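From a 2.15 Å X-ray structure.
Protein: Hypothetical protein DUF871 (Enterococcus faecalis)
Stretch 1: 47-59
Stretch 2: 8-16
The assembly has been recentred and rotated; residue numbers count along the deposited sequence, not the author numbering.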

ATOM      1  N   LEU A  47      21.688  -7.188 -21.902  1.00 82.67           N
ATOM      2  CA  LEU A  47      21.734  -5.761 -21.611  1.00 82.73           C
ATOM      3  C   LEU A  47      20.397  -5.324 -21.024  1.00 82.62           C
ATOM      4  O   LEU A  47      19.431  -6.099 -20.968  1.00 82.77           O
ATOM      5  CB  LEU A  47      22.071  -4.957 -22.883  1.00 83.07           C
ATOM      6  CG  LEU A  47      22.728  -3.555 -22.907  1.00 83.56           C
ATOM      7  CD1 LEU A  47      23.870  -3.346 -21.888  1.00 83.80           C
ATOM      8  CD2 LEU A  47      23.235  -3.257 -24.326  1.00 83.50           C
ATOM      9  N   TYR A  48      20.350  -4.074 -20.593  1.00 82.04           N
ATOM     10  CA  TYR A  48      19.195  -3.543 -19.915  1.00 81.57           C
ATOM     11  C   TYR A  48      18.161  -2.996 -20.886  1.00 81.08           C
ATOM     12  O   TYR A  48      16.962  -2.986 -20.571  1.00 80.96           O
ATOM     13  CB  TYR A  48      19.631  -2.463 -18.930  1.00 81.83           C
ATOM     14  CG  TYR A  48      20.455  -3.001 -17.781  1.00 82.23           C
ATOM     15  CD1 TYR A  48      21.832  -3.213 -17.910  1.00 82.17           C
ATOM     16  CD2 TYR A  48      19.855  -3.297 -16.561  1.00 82.51           C
ATOM     17  CE1 TYR A  48      22.585  -3.706 -16.847  1.00 82.91           C
ATOM     18  CE2 TYR A  48      20.593  -3.782 -15.498  1.00 83.00           C
ATOM     19  CZ  TYR A  48      21.951  -3.989 -15.643  1.00 82.87           C
ATOM     20  OH  TYR A  48      22.655  -4.480 -14.566  1.00 83.00           O
ATOM     21  N   ARG A  49      18.622  -2.542 -22.054  1.00 80.27           N
ATOM     22  CA  ARG A  49      17.727  -1.992 -23.086  1.00 79.62           C
ATOM     23  C   ARG A  49      16.684  -3.024 -23.517  1.00 78.47           C
ATOM     24  O   ARG A  49      15.504  -2.651 -23.716  1.00 78.53           O
ATOM     25  CB  ARG A  49      18.510  -1.479 -24.310  1.00 80.01           C
ATOM     26  CG  ARG A  49      17.749  -0.394 -25.106  1.00 81.07           C
ATOM     27  CD  ARG A  49      18.373  -0.162 -26.481  1.00 83.51           C
ATOM     28  NE  ARG A  49      17.910   1.080 -27.111  1.00 84.79           N
ATOM     29  CZ  ARG A  49      16.821   1.191 -27.873  1.00 85.53           C
ATOM     30  NH1 ARG A  49      16.504   2.371 -28.394  1.00 85.70           N
ATOM     31  NH2 ARG A  49      16.046   0.135 -28.117  1.00 85.59           N
ATOM     32  N   GLN A  50      17.122  -4.321 -23.645  1.00 77.09           N
ATOM     33  CA  GLN A  50      16.185  -5.383 -23.996  1.00 75.98           C
ATOM     34  C   GLN A  50      15.271  -5.749 -22.830  1.00 74.70           C
ATOM     35  O   GLN A  50      14.103  -6.074 -23.027  1.00 74.59           O
ATOM     36  CB  GLN A  50      16.832  -6.640 -24.543  1.00 76.00           C
ATOM     37  CG  GLN A  50      15.881  -7.393 -25.483  1.00 76.88           C
ATOM     38  CD  GLN A  50      15.782  -8.923 -25.233  1.00 78.22           C
ATOM     39  OE1 GLN A  50      16.207  -9.752 -26.101  1.00 78.22           O
ATOM     40  NE2 GLN A  50      15.203  -9.312 -24.050  1.00 79.11           N
ATOM     41  N   ARG A  51      15.805  -5.659 -21.604  1.00 73.58           N
ATOM     42  CA  ARG A  51      15.001  -5.829 -20.383  1.00 72.05           C
ATOM     43  C   ARG A  51      13.851  -4.810 -20.300  1.00 71.56           C
ATOM     44  O   ARG A  51      12.727  -5.138 -19.934  1.00 71.80           O
ATOM     45  CB  ARG A  51      15.887  -5.752 -19.130  1.00 72.03           C
ATOM     46  CG  ARG A  51      16.588  -7.074 -18.816  1.00 70.98           C
ATOM     47  CD  ARG A  51      17.513  -6.986 -17.632  1.00 70.58           C
ATOM     48  NE  ARG A  51      18.523  -8.037 -17.716  1.00 70.96           N
ATOM     49  CZ  ARG A  51      19.492  -8.250 -16.825  1.00 71.79           C
ATOM     50  NH1 ARG A  51      19.612  -7.491 -15.741  1.00 70.78           N
ATOM     51  NH2 ARG A  51      20.350  -9.241 -17.023  1.00 71.46           N
ATOM     52  N   LEU A  52      14.146  -3.558 -20.634  1.00 70.86           N
ATOM     53  CA  LEU A  52      13.151  -2.486 -20.628  1.00 70.67           C
ATOM     54  C   LEU A  52      12.151  -2.677 -21.736  1.00 70.20           C
ATOM     55  O   LEU A  52      10.980  -2.397 -21.525  1.00 70.22           O
ATOM     56  CB  LEU A  52      13.826  -1.119 -20.751  1.00 70.88           C
ATOM     57  CG  LEU A  52      13.124   0.191 -20.247  1.00 71.44           C
ATOM     58  CD1 LEU A  52      12.759   0.152 -18.752  1.00 71.77           C
ATOM     59  CD2 LEU A  52      13.998   1.415 -20.527  1.00 71.41           C
ATOM     60  N   THR A  53      12.617  -3.179 -22.937  1.00 70.17           N
ATOM     61  CA  THR A  53      11.741  -3.505 -24.034  1.00 69.86           C
ATOM     62  C   THR A  53      10.798  -4.639 -23.634  1.00 69.48           C
ATOM     63  O   THR A  53       9.626  -4.623 -24.006  1.00 69.31           O
ATOM     64  CB  THR A  53      12.513  -3.824 -25.377  1.00 70.48           C
ATOM     65  OG1 THR A  53      13.450  -2.738 -25.634  1.00 70.67           O
ATOM     66  CG2 THR A  53      11.514  -3.967 -26.566  1.00 70.11           C
ATOM     67  N   ASP A  54      11.294  -5.633 -22.882  1.00 69.10           N
ATOM     68  CA  ASP A  54      10.421  -6.775 -22.347  1.00 68.36           C
ATOM     69  C   ASP A  54       9.383  -6.254 -21.333  1.00 67.14           C
ATOM     70  O   ASP A  54       8.210  -6.684 -21.354  1.00 67.47           O
ATOM     71  CB  ASP A  54      11.256  -7.850 -21.639  1.00 68.54           C
ATOM     72  CG  ASP A  54      12.260  -8.525 -22.549  1.00 69.98           C
ATOM     73  OD1 ASP A  54      11.938  -8.816 -23.751  1.00 70.59           O
ATOM     74  OD2 ASP A  54      13.397  -8.777 -22.045  1.00 71.88           O
ATOM     75  N   LEU A  55       9.806  -5.353 -20.448  1.00 65.77           N
ATOM     76  CA  LEU A  55       8.900  -4.859 -19.390  1.00 64.20           C
ATOM     77  C   LEU A  55       7.776  -3.963 -19.955  1.00 63.14           C
ATOM     78  O   LEU A  55       6.594  -4.132 -19.615  1.00 62.71           O
ATOM     79  CB  LEU A  55       9.669  -4.133 -18.255  1.00 64.12           C
ATOM     80  CG  LEU A  55       8.786  -3.445 -17.184  1.00 63.36           C
ATOM     81  CD1 LEU A  55       7.961  -4.462 -16.436  1.00 62.74           C
ATOM     82  CD2 LEU A  55       9.559  -2.560 -16.187  1.00 63.51           C
ATOM     83  N   GLY A  56       8.159  -3.003 -20.817  1.00 62.76           N
ATOM     84  CA  GLY A  56       7.189  -2.172 -21.542  1.00 62.28           C
ATOM     85  C   GLY A  56       6.143  -2.993 -22.271  1.00 62.17           C
ATOM     86  O   GLY A  56       4.962  -2.584 -22.341  1.00 62.09           O
ATOM     87  N   ALA A  57       6.559  -4.161 -22.785  1.00 61.95           N
ATOM     88  CA  ALA A  57       5.633  -5.045 -23.492  1.00 62.99           C
ATOM     89  C   ALA A  57       4.602  -5.593 -22.515  1.00 63.17           C
ATOM     90  O   ALA A  57       3.395  -5.555 -22.777  1.00 63.04           O
ATOM     91  CB  ALA A  57       6.374  -6.174 -24.212  1.00 62.77           C
ATOM     92  N   ILE A  58       5.081  -6.065 -21.370  1.00 63.59           N
ATOM     93  CA  ILE A  58       4.187  -6.515 -20.316  1.00 63.98           C
ATOM     94  C   ILE A  58       3.220  -5.381 -19.911  1.00 63.75           C
ATOM     95  O   ILE A  58       2.009  -5.580 -19.883  1.00 63.56           O
ATOM     96  CB  ILE A  58       4.979  -7.066 -19.108  1.00 64.66           C
ATOM     97  CG1 ILE A  58       5.968  -8.130 -19.582  1.00 65.77           C
ATOM     98  CG2 ILE A  58       4.040  -7.672 -18.070  1.00 65.03           C
ATOM     99  CD1 ILE A  58       7.093  -8.368 -18.593  1.00 69.40           C
ATOM    100  N   ALA A  59       3.754  -4.192 -19.642  1.00 63.37           N
ATOM    101  CA  ALA A  59       2.932  -3.058 -19.194  1.00 63.36           C
ATOM    102  C   ALA A  59       1.922  -2.541 -20.228  1.00 63.20           C
ATOM    103  O   ALA A  59       0.794  -2.211 -19.872  1.00 63.37           O
ATOM    104  CB  ALA A  59       3.810  -1.926 -18.718  1.00 62.94           C
TER
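Stretch 2 8-16: SVFLGEEIT

Stretch 2 is an irregular strap that runs against the helix from V9 to E13, then back along it to I15. It leaves an extended S8, continues extended through V9 and F10, bends at L11 and G12, whose psi values fall near zero, and opens out again from E13 to T16, the N-cap of a following helix. The backbones come nearest at R51 and L11, with CA atoms 6.7 Å apart.

The bend leaves the carbonyl of L11 facing the helix, and R51 meets it. With chi1 m and chi2 and chi3 both t, the arginine is nearly fully extended, so its NH1 reaches L11 O at 3.0 Å and 167°, the one hydrogen bond across the contact. The backbone of E13 and E14 passes over one face of the guanidinium. Y48, chi1 m, brings CE2 to 3.2 Å from the same L11 O, while G12 CA lies at the ring edge.

Further along the helix, apolar side chains make the contact. L11, m and t, points its CB sideways, yet its end reaches inward: CD1 is 3.8 Å from L52 CD1 and 4.2 Å from L55 CD2. I15, also m and t, extends CD1 to 3.9 Å from L55 CB and 3.6 Å from R51 O. E14 instead folds back at chi2 p, where its OE2 accepts a hydrogen bond from I15 N at 2.9 Å.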

ATOM      1  N   SER A   8       6.866  -2.216  -7.709  1.00 58.36           N
ATOM      2  CA  SER A   8       8.227  -2.004  -8.211  1.00 58.09           C
ATOM      3  C   SER A   8       8.737  -3.240  -8.903  1.00 58.38           C
ATOM      4  O   SER A   8       8.353  -4.358  -8.570  1.00 58.81           O
ATOM      5  CB  SER A   8       9.171  -1.628  -7.074  1.00 58.46           C
ATOM      6  OG  SER A   8       8.772  -0.379  -6.515  1.00 55.68           O
ATOM      7  N   VAL A   9       9.566  -3.026  -9.908  1.00 58.24           N
ATOM      8  CA  VAL A   9      10.224  -4.107 -10.615  1.00 58.41           C
ATOM      9  C   VAL A   9      11.696  -3.757 -10.683  1.00 58.02           C
ATOM     10  O   VAL A   9      12.042  -2.596 -10.844  1.00 58.11           O
ATOM     11  CB  VAL A   9       9.620  -4.312 -12.011  1.00 58.13           C
ATOM     12  CG1 VAL A   9      10.457  -5.292 -12.817  1.00 59.91           C
ATOM     13  CG2 VAL A   9       8.184  -4.820 -11.886  1.00 58.72           C
ATOM     14  N   PHE A  10      12.548  -4.755 -10.496  1.00 58.32           N
ATOM     15  CA  PHE A  10      14.006  -4.561 -10.434  1.00 58.49           C
ATOM     16  C   PHE A  10      14.648  -5.193 -11.660  1.00 59.14           C
ATOM     17  O   PHE A  10      14.650  -6.419 -11.823  1.00 58.43           O
ATOM     18  CB  PHE A  10      14.556  -5.124  -9.121  1.00 57.87           C
ATOM     19  CG  PHE A  10      14.083  -4.355  -7.912  1.00 58.47           C
ATOM     20  CD1 PHE A  10      12.827  -4.606  -7.350  1.00 56.76           C
ATOM     21  CD2 PHE A  10      14.854  -3.314  -7.392  1.00 56.19           C
ATOM     22  CE1 PHE A  10      12.367  -3.849  -6.249  1.00 57.42           C
ATOM     23  CE2 PHE A  10      14.410  -2.563  -6.292  1.00 55.92           C
ATOM     24  CZ  PHE A  10      13.192  -2.828  -5.715  1.00 56.12           C
ATOM     25  N   LEU A  11      15.147  -4.335 -12.549  1.00 60.04           N
ATOM     26  CA  LEU A  11      15.688  -4.797 -13.822  1.00 60.96           C
ATOM     27  C   LEU A  11      17.182  -5.087 -13.778  1.00 62.10           C
ATOM     28  O   LEU A  11      17.797  -5.293 -14.825  1.00 61.39           O
ATOM     29  CB  LEU A  11      15.375  -3.800 -14.944  1.00 61.16           C
ATOM     30  CG  LEU A  11      13.885  -3.578 -15.208  1.00 60.21           C
ATOM     31  CD1 LEU A  11      13.710  -2.643 -16.394  1.00 60.15           C
ATOM     32  CD2 LEU A  11      13.204  -4.917 -15.460  1.00 59.69           C
ATOM     33  N   GLY A  12      17.749  -5.096 -12.569  1.00 63.14           N
ATOM     34  CA  GLY A  12      19.136  -5.492 -12.329  1.00 65.33           C
ATOM     35  C   GLY A  12      19.281  -6.997 -12.459  1.00 66.67           C
ATOM     36  O   GLY A  12      20.380  -7.556 -12.375  1.00 67.43           O
ATOM     37  N   GLU A  13      18.155  -7.655 -12.682  1.00 68.17           N
ATOM     38  CA  GLU A  13      18.119  -9.099 -12.885  1.00 69.46           C
ATOM     39  C   GLU A  13      17.189  -9.414 -14.079  1.00 69.32           C
ATOM     40  O   GLU A  13      16.364  -8.579 -14.472  1.00 69.06           O
ATOM     41  CB  GLU A  13      17.653  -9.775 -11.575  1.00 70.34           C
ATOM     42  CG  GLU A  13      18.737  -9.810 -10.425  1.00 72.11           C
ATOM     43  CD  GLU A  13      18.528  -8.764  -9.287  1.00 74.84           C
ATOM     44  OE1 GLU A  13      17.373  -8.316  -9.033  1.00 72.35           O
ATOM     45  OE2 GLU A  13      19.546  -8.413  -8.625  1.00 76.02           O
ATOM     46  N   GLU A  14      17.329 -10.594 -14.673  1.00 69.75           N
ATOM     47  CA  GLU A  14      16.460 -10.978 -15.801  1.00 69.96           C
ATOM     48  C   GLU A  14      15.022 -11.177 -15.307  1.00 69.17           C
ATOM     49  O   GLU A  14      14.815 -11.695 -14.195  1.00 69.55           O
ATOM     50  CB  GLU A  14      16.996 -12.223 -16.518  1.00 70.50           C
ATOM     51  CG  GLU A  14      16.181 -12.678 -17.748  1.00 73.20           C
ATOM     52  CD  GLU A  14      16.033 -11.594 -18.824  1.00 76.36           C
ATOM     53  OE1 GLU A  14      16.967 -11.446 -19.664  1.00 76.82           O
ATOM     54  OE2 GLU A  14      14.971 -10.908 -18.830  1.00 75.89           O
ATOM     55  N   ILE A  15      14.048 -10.714 -16.100  1.00 67.56           N
ATOM     56  CA  ILE A  15      12.632 -10.784 -15.713  1.00 66.24           C
ATOM     57  C   ILE A  15      12.161 -12.237 -15.686  1.00 64.76           C
ATOM     58  O   ILE A  15      11.943 -12.828 -16.733  1.00 64.50           O
ATOM     59  CB  ILE A  15      11.702  -9.939 -16.633  1.00 66.43           C
ATOM     60  CG1 ILE A  15      12.248  -8.517 -16.824  1.00 66.97           C
ATOM     61  CG2 ILE A  15      10.287  -9.871 -16.040  1.00 66.08           C
ATOM     62  CD1 ILE A  15      11.410  -7.643 -17.767  1.00 67.43           C
ATOM     63  N   THR A  16      12.031 -12.795 -14.479  1.00 63.28           N
ATOM     64  CA  THR A  16      11.607 -14.184 -14.277  1.00 62.20           C
ATOM     65  C   THR A  16      10.140 -14.378 -14.622  1.00 61.68           C
ATOM     66  O   THR A  16       9.399 -13.382 -14.793  1.00 61.99           O
ATOM     67  CB  THR A  16      11.799 -14.635 -12.822  1.00 61.80           C
ATOM     68  OG1 THR A  16      11.008 -13.807 -11.967  1.00 61.66           O
ATOM     69  CG2 THR A  16      13.261 -14.544 -12.400  1.00 61.19           C
TER